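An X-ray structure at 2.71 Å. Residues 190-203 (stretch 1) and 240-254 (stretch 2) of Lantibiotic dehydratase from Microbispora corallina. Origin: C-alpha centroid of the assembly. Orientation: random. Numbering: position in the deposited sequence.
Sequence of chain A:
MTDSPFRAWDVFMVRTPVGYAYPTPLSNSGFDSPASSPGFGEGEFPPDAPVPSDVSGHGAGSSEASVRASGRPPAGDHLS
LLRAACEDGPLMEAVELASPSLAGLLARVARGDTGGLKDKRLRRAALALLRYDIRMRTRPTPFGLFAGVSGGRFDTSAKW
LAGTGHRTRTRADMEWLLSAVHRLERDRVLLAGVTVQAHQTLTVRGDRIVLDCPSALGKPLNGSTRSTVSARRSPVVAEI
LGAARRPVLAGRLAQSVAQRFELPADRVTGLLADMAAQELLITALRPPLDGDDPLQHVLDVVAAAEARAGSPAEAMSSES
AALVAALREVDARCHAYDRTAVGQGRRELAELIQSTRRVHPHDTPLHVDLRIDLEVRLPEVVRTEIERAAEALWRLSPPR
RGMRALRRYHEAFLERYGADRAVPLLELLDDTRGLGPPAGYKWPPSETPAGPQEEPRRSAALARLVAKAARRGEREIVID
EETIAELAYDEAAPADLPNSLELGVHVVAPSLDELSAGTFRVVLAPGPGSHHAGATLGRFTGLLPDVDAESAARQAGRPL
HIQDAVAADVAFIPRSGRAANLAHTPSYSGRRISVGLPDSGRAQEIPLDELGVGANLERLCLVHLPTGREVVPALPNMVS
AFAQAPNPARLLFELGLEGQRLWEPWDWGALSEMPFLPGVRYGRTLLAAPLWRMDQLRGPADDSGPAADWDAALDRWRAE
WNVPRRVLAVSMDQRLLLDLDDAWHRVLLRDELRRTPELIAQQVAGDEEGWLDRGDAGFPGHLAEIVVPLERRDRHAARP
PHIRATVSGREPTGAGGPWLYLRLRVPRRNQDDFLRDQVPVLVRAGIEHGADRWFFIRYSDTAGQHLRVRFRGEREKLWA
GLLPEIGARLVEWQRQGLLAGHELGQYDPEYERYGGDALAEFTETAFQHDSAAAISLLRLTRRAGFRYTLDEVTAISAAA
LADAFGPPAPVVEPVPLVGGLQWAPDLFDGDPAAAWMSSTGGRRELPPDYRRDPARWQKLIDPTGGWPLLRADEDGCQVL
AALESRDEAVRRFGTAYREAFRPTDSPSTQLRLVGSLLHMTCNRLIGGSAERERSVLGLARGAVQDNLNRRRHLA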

# COMPACT_ATOMS: atom_id res chain seq x y z
N LEU A 190 -39.28 -11.47 -38.69
CA LEU A 190 -38.28 -10.48 -39.08
C LEU A 190 -36.90 -11.04 -38.74
O LEU A 190 -35.97 -10.97 -39.55
CB LEU A 190 -38.51 -9.14 -38.38
CG LEU A 190 -37.48 -8.01 -38.54
CD1 LEU A 190 -37.24 -7.65 -40.00
CD2 LEU A 190 -37.89 -6.77 -37.74
N LEU A 191 -36.79 -11.62 -37.54
CA LEU A 191 -35.54 -12.20 -37.04
C LEU A 191 -34.83 -13.11 -38.04
O LEU A 191 -33.61 -13.07 -38.15
CB LEU A 191 -35.78 -12.93 -35.71
CG LEU A 191 -34.55 -13.42 -34.93
CD1 LEU A 191 -33.45 -12.37 -34.95
CD2 LEU A 191 -34.93 -13.77 -33.48
N ALA A 192 -35.59 -13.90 -38.81
CA ALA A 192 -34.97 -14.79 -39.77
C ALA A 192 -34.46 -14.03 -40.99
O ALA A 192 -33.68 -14.57 -41.79
CB ALA A 192 -35.93 -15.86 -40.20
N GLY A 193 -34.87 -12.77 -41.09
CA GLY A 193 -34.48 -11.92 -42.21
C GLY A 193 -33.09 -11.33 -42.04
O GLY A 193 -32.36 -11.14 -43.02
N VAL A 194 -32.74 -11.05 -40.79
CA VAL A 194 -31.43 -10.50 -40.45
C VAL A 194 -30.41 -11.59 -40.09
O VAL A 194 -30.76 -12.77 -39.92
CB VAL A 194 -31.54 -9.54 -39.26
CG1 VAL A 194 -32.67 -8.54 -39.50
CG2 VAL A 194 -31.80 -10.34 -37.99
N THR A 195 -29.15 -11.18 -39.95
CA THR A 195 -28.09 -12.08 -39.50
C THR A 195 -27.91 -12.04 -37.97
O THR A 195 -28.19 -11.02 -37.33
CB THR A 195 -26.76 -11.73 -40.18
OG1 THR A 195 -26.44 -10.35 -39.96
CG2 THR A 195 -26.85 -11.98 -41.68
N VAL A 196 -27.45 -13.14 -37.38
CA VAL A 196 -27.13 -13.17 -35.94
C VAL A 196 -25.71 -13.72 -35.74
O VAL A 196 -25.17 -14.43 -36.60
CB VAL A 196 -28.11 -14.02 -35.12
CG1 VAL A 196 -29.51 -13.44 -35.19
CG2 VAL A 196 -28.12 -15.45 -35.60
N GLN A 197 -25.10 -13.37 -34.60
CA GLN A 197 -23.79 -13.91 -34.25
C GLN A 197 -23.63 -14.05 -32.75
O GLN A 197 -24.32 -13.37 -31.98
CB GLN A 197 -22.65 -13.07 -34.79
CG GLN A 197 -22.32 -11.84 -33.98
CD GLN A 197 -21.35 -10.93 -34.70
OE1 GLN A 197 -21.74 -9.98 -35.37
NE2 GLN A 197 -20.07 -11.21 -34.57
N ALA A 198 -22.73 -14.94 -32.34
CA ALA A 198 -22.48 -15.12 -30.91
C ALA A 198 -21.81 -13.89 -30.33
O ALA A 198 -20.89 -13.33 -30.93
CB ALA A 198 -21.64 -16.34 -30.65
N HIS A 199 -22.30 -13.45 -29.19
CA HIS A 199 -21.69 -12.36 -28.44
C HIS A 199 -20.22 -12.73 -28.25
O HIS A 199 -19.90 -13.88 -27.93
CB HIS A 199 -22.37 -12.24 -27.08
CG HIS A 199 -22.03 -10.98 -26.33
ND1 HIS A 199 -20.76 -10.71 -25.87
CD2 HIS A 199 -22.80 -9.95 -25.93
CE1 HIS A 199 -20.76 -9.55 -25.24
NE2 HIS A 199 -21.99 -9.07 -25.26
N GLN A 200 -19.31 -11.79 -28.46
CA GLN A 200 -17.91 -12.15 -28.54
C GLN A 200 -17.28 -12.45 -27.16
O GLN A 200 -16.20 -13.03 -27.07
CB GLN A 200 -17.12 -11.10 -29.33
CG GLN A 200 -17.57 -10.96 -30.79
CD GLN A 200 -18.60 -9.82 -31.01
OE1 GLN A 200 -19.14 -9.25 -30.07
NE2 GLN A 200 -18.84 -9.50 -32.28
N THR A 201 -17.97 -12.13 -26.08
CA THR A 201 -17.35 -12.32 -24.78
C THR A 201 -17.99 -13.40 -23.93
O THR A 201 -17.78 -13.44 -22.71
CB THR A 201 -17.31 -11.03 -23.97
OG1 THR A 201 -18.65 -10.66 -23.65
CG2 THR A 201 -16.67 -9.92 -24.77
N LEU A 202 -18.79 -14.27 -24.55
CA LEU A 202 -19.32 -15.43 -23.84
C LEU A 202 -18.18 -16.26 -23.31
O LEU A 202 -17.20 -16.49 -24.00
CB LEU A 202 -20.18 -16.29 -24.77
CG LEU A 202 -21.45 -15.59 -25.24
CD1 LEU A 202 -22.26 -16.46 -26.18
CD2 LEU A 202 -22.26 -15.16 -24.02
N THR A 203 -18.31 -16.74 -22.10
CA THR A 203 -17.31 -17.63 -21.55
C THR A 203 -18.04 -18.86 -21.01
O THR A 203 -19.12 -18.74 -20.40
CB THR A 203 -16.39 -16.94 -20.48
OG1 THR A 203 -16.35 -17.73 -19.28
CG2 THR A 203 -16.88 -15.50 -20.16
N ILE A 240 -25.88 -23.80 -31.72
CA ILE A 240 -26.32 -22.51 -32.20
C ILE A 240 -25.14 -21.55 -32.12
O ILE A 240 -24.75 -20.93 -33.12
CB ILE A 240 -27.50 -21.98 -31.36
CG1 ILE A 240 -28.78 -22.75 -31.73
CG2 ILE A 240 -27.69 -20.50 -31.58
CD1 ILE A 240 -29.99 -22.38 -30.92
N LEU A 241 -24.55 -21.48 -30.93
CA LEU A 241 -23.44 -20.58 -30.68
C LEU A 241 -22.24 -20.84 -31.61
O LEU A 241 -21.61 -19.90 -32.08
CB LEU A 241 -23.01 -20.63 -29.22
CG LEU A 241 -24.04 -20.05 -28.25
CD1 LEU A 241 -23.54 -20.11 -26.79
CD2 LEU A 241 -24.45 -18.65 -28.64
N GLY A 242 -21.94 -22.10 -31.89
CA GLY A 242 -20.81 -22.41 -32.75
C GLY A 242 -21.05 -22.04 -34.21
O GLY A 242 -20.16 -21.57 -34.90
N ALA A 243 -22.27 -22.27 -34.68
CA ALA A 243 -22.59 -21.94 -36.07
C ALA A 243 -22.70 -20.43 -36.27
O ALA A 243 -22.48 -19.91 -37.37
CB ALA A 243 -23.88 -22.61 -36.47
N ALA A 244 -23.02 -19.73 -35.19
CA ALA A 244 -23.15 -18.28 -35.22
C ALA A 244 -21.88 -17.58 -34.71
O ALA A 244 -21.94 -16.46 -34.15
CB ALA A 244 -24.36 -17.84 -34.41
N ARG A 245 -20.72 -18.22 -34.91
CA ARG A 245 -19.44 -17.64 -34.51
C ARG A 245 -19.16 -16.41 -35.36
O ARG A 245 -18.87 -15.33 -34.84
CB ARG A 245 -18.29 -18.64 -34.60
CG ARG A 245 -16.96 -18.01 -34.27
CD ARG A 245 -15.74 -18.89 -34.53
NE ARG A 245 -14.53 -18.06 -34.54
CZ ARG A 245 -14.04 -17.45 -35.63
NH1 ARG A 245 -14.64 -17.61 -36.81
NH2 ARG A 245 -12.94 -16.70 -35.54
N ARG A 246 -19.26 -16.56 -36.67
CA ARG A 246 -19.29 -15.40 -37.54
C ARG A 246 -20.75 -15.07 -37.86
O ARG A 246 -21.63 -15.92 -37.71
CB ARG A 246 -18.45 -15.63 -38.79
CG ARG A 246 -16.96 -15.76 -38.48
CD ARG A 246 -16.18 -16.04 -39.76
NE ARG A 246 -16.19 -14.88 -40.65
CZ ARG A 246 -15.65 -14.85 -41.87
NH1 ARG A 246 -15.03 -15.92 -42.35
NH2 ARG A 246 -15.72 -13.74 -42.60
N PRO A 247 -21.04 -13.81 -38.27
CA PRO A 247 -22.44 -13.48 -38.55
C PRO A 247 -23.02 -14.37 -39.66
O PRO A 247 -22.41 -14.47 -40.73
CB PRO A 247 -22.36 -12.03 -39.02
CG PRO A 247 -20.95 -11.84 -39.47
CD PRO A 247 -20.14 -12.67 -38.54
N VAL A 248 -24.15 -15.01 -39.36
CA VAL A 248 -24.82 -15.95 -40.26
C VAL A 248 -26.30 -15.60 -40.32
O VAL A 248 -26.87 -15.14 -39.32
CB VAL A 248 -24.66 -17.42 -39.76
CG1 VAL A 248 -25.58 -17.71 -38.56
CG2 VAL A 248 -24.94 -18.40 -40.86
N LEU A 249 -26.92 -15.81 -41.48
CA LEU A 249 -28.35 -15.52 -41.64
C LEU A 249 -29.21 -16.37 -40.68
O LEU A 249 -29.09 -17.59 -40.67
CB LEU A 249 -28.78 -15.72 -43.09
CG LEU A 249 -30.26 -15.45 -43.42
CD1 LEU A 249 -30.67 -14.04 -43.02
CD2 LEU A 249 -30.50 -15.66 -44.91
N ALA A 250 -30.07 -15.72 -39.89
CA ALA A 250 -30.75 -16.41 -38.78
C ALA A 250 -31.67 -17.52 -39.26
O ALA A 250 -31.78 -18.56 -38.61
CB ALA A 250 -31.52 -15.43 -37.93
N GLY A 251 -32.32 -17.31 -40.39
CA GLY A 251 -33.22 -18.30 -40.95
C GLY A 251 -32.50 -19.58 -41.34
O GLY A 251 -32.85 -20.64 -40.84
N ARG A 252 -31.47 -19.47 -42.18
CA ARG A 252 -30.66 -20.63 -42.57
C ARG A 252 -30.09 -21.33 -41.33
O ARG A 252 -29.96 -22.56 -41.29
CB ARG A 252 -29.52 -20.20 -43.51
CG ARG A 252 -29.98 -19.55 -44.80
CD ARG A 252 -28.85 -19.01 -45.68
NE ARG A 252 -29.36 -18.56 -46.98
CZ ARG A 252 -28.61 -18.26 -48.04
NH1 ARG A 252 -27.29 -18.36 -47.98
NH2 ARG A 252 -29.19 -17.87 -49.18
N LEU A 253 -29.76 -20.54 -40.31
CA LEU A 253 -29.25 -21.09 -39.05
C LEU A 253 -30.30 -21.93 -38.35
O LEU A 253 -30.03 -23.06 -37.93
CB LEU A 253 -28.77 -19.97 -38.13
CG LEU A 253 -28.30 -20.44 -36.75
CD1 LEU A 253 -26.95 -21.06 -36.84
CD2 LEU A 253 -28.26 -19.29 -35.74
N ALA A 254 -31.50 -21.38 -38.21
CA ALA A 254 -32.58 -22.04 -37.48
C ALA A 254 -33.02 -23.34 -38.15
O ALA A 254 -33.48 -24.26 -37.47
CB ALA A 254 -33.76 -21.10 -37.30

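The two stretches are joined mainly by backbone hydrogen bonds, centred on a short antiparallel strand pairing and backed by a small apolar cluster; together they bury 681 Å², both sides summed.

The pairing is defined by Val 196 and Val 248, which exchange two hydrogen bonds: Val 196 N donates to Val 248 O at 2.8 Å (N-H...O angle 162°), and Val 248 N donates to Val 196 O at 3.0 Å (172°). Their CA atoms lie 5.6 Å apart, and both side chains project from the same face of the sheet. Next along, Thr 195 and Leu 249 form a non-hydrogen-bonded pair with CA atoms 4.1 Å apart. Their side chains diverge, and Thr 195 CA instead makes a CA-H...O contact with Val 248 O at 3.3 Å.

Beyond Leu 249, at the N-cap position, stretch 2 turns into a helix, yet the backbone ladder continues. Ala 250 N donates to Val 194 O at 3.0 Å with a nearly straight angle of 167°. Amides in the first turn of a helix lack partners within it, so this one is free to bond across the contact. A weak bond follows from Gly 251 N to Ala 192 O (3.4 Å, 136°). Glycine suits this close approach: an ideal CB on Gly 251 would lie a tight 3.2 Å from Ala 192 O.

At the other end, Ala 244, the first residue to leave helical phi/psi after the preceding helix, presents its carbonyl to stretch 1. Ala 198 N donates to Ala 244 O over a very short 2.5 Å (159°), while Gln 197 CA approaches the same oxygen at 3.2 Å in a CA-H...O contact.

The side chains fill the space around this framework. Val 196, buried and in the m rotamer, places CG1 3.9 Å from Ala 250 CB and CG2 3.8 Å from Leu 253 CD2, so both branches pack against Ala 250, with CG2 4.1 Å from Ala 250 CB, and CG2 also reaches Leu 253. The small side chain of Ala 250 points toward stretch 1, where its CB already lies 3.2 Å from Leu 191 O. A second apolar patch forms around Leu 241, whose CA-to-CB bond points sideways but whose end comes nearer: its CD1 meets Leu 202 CD1 at 3.9 Å and its CD2 lies 4.2 Å from Ala 198 CB. The type I turn from His 199 to Leu 202 follows Ala 198 and ends at Leu 202, and the CA-to-CB bonds of Ala 198 and Leu 202 both point toward stretch 2.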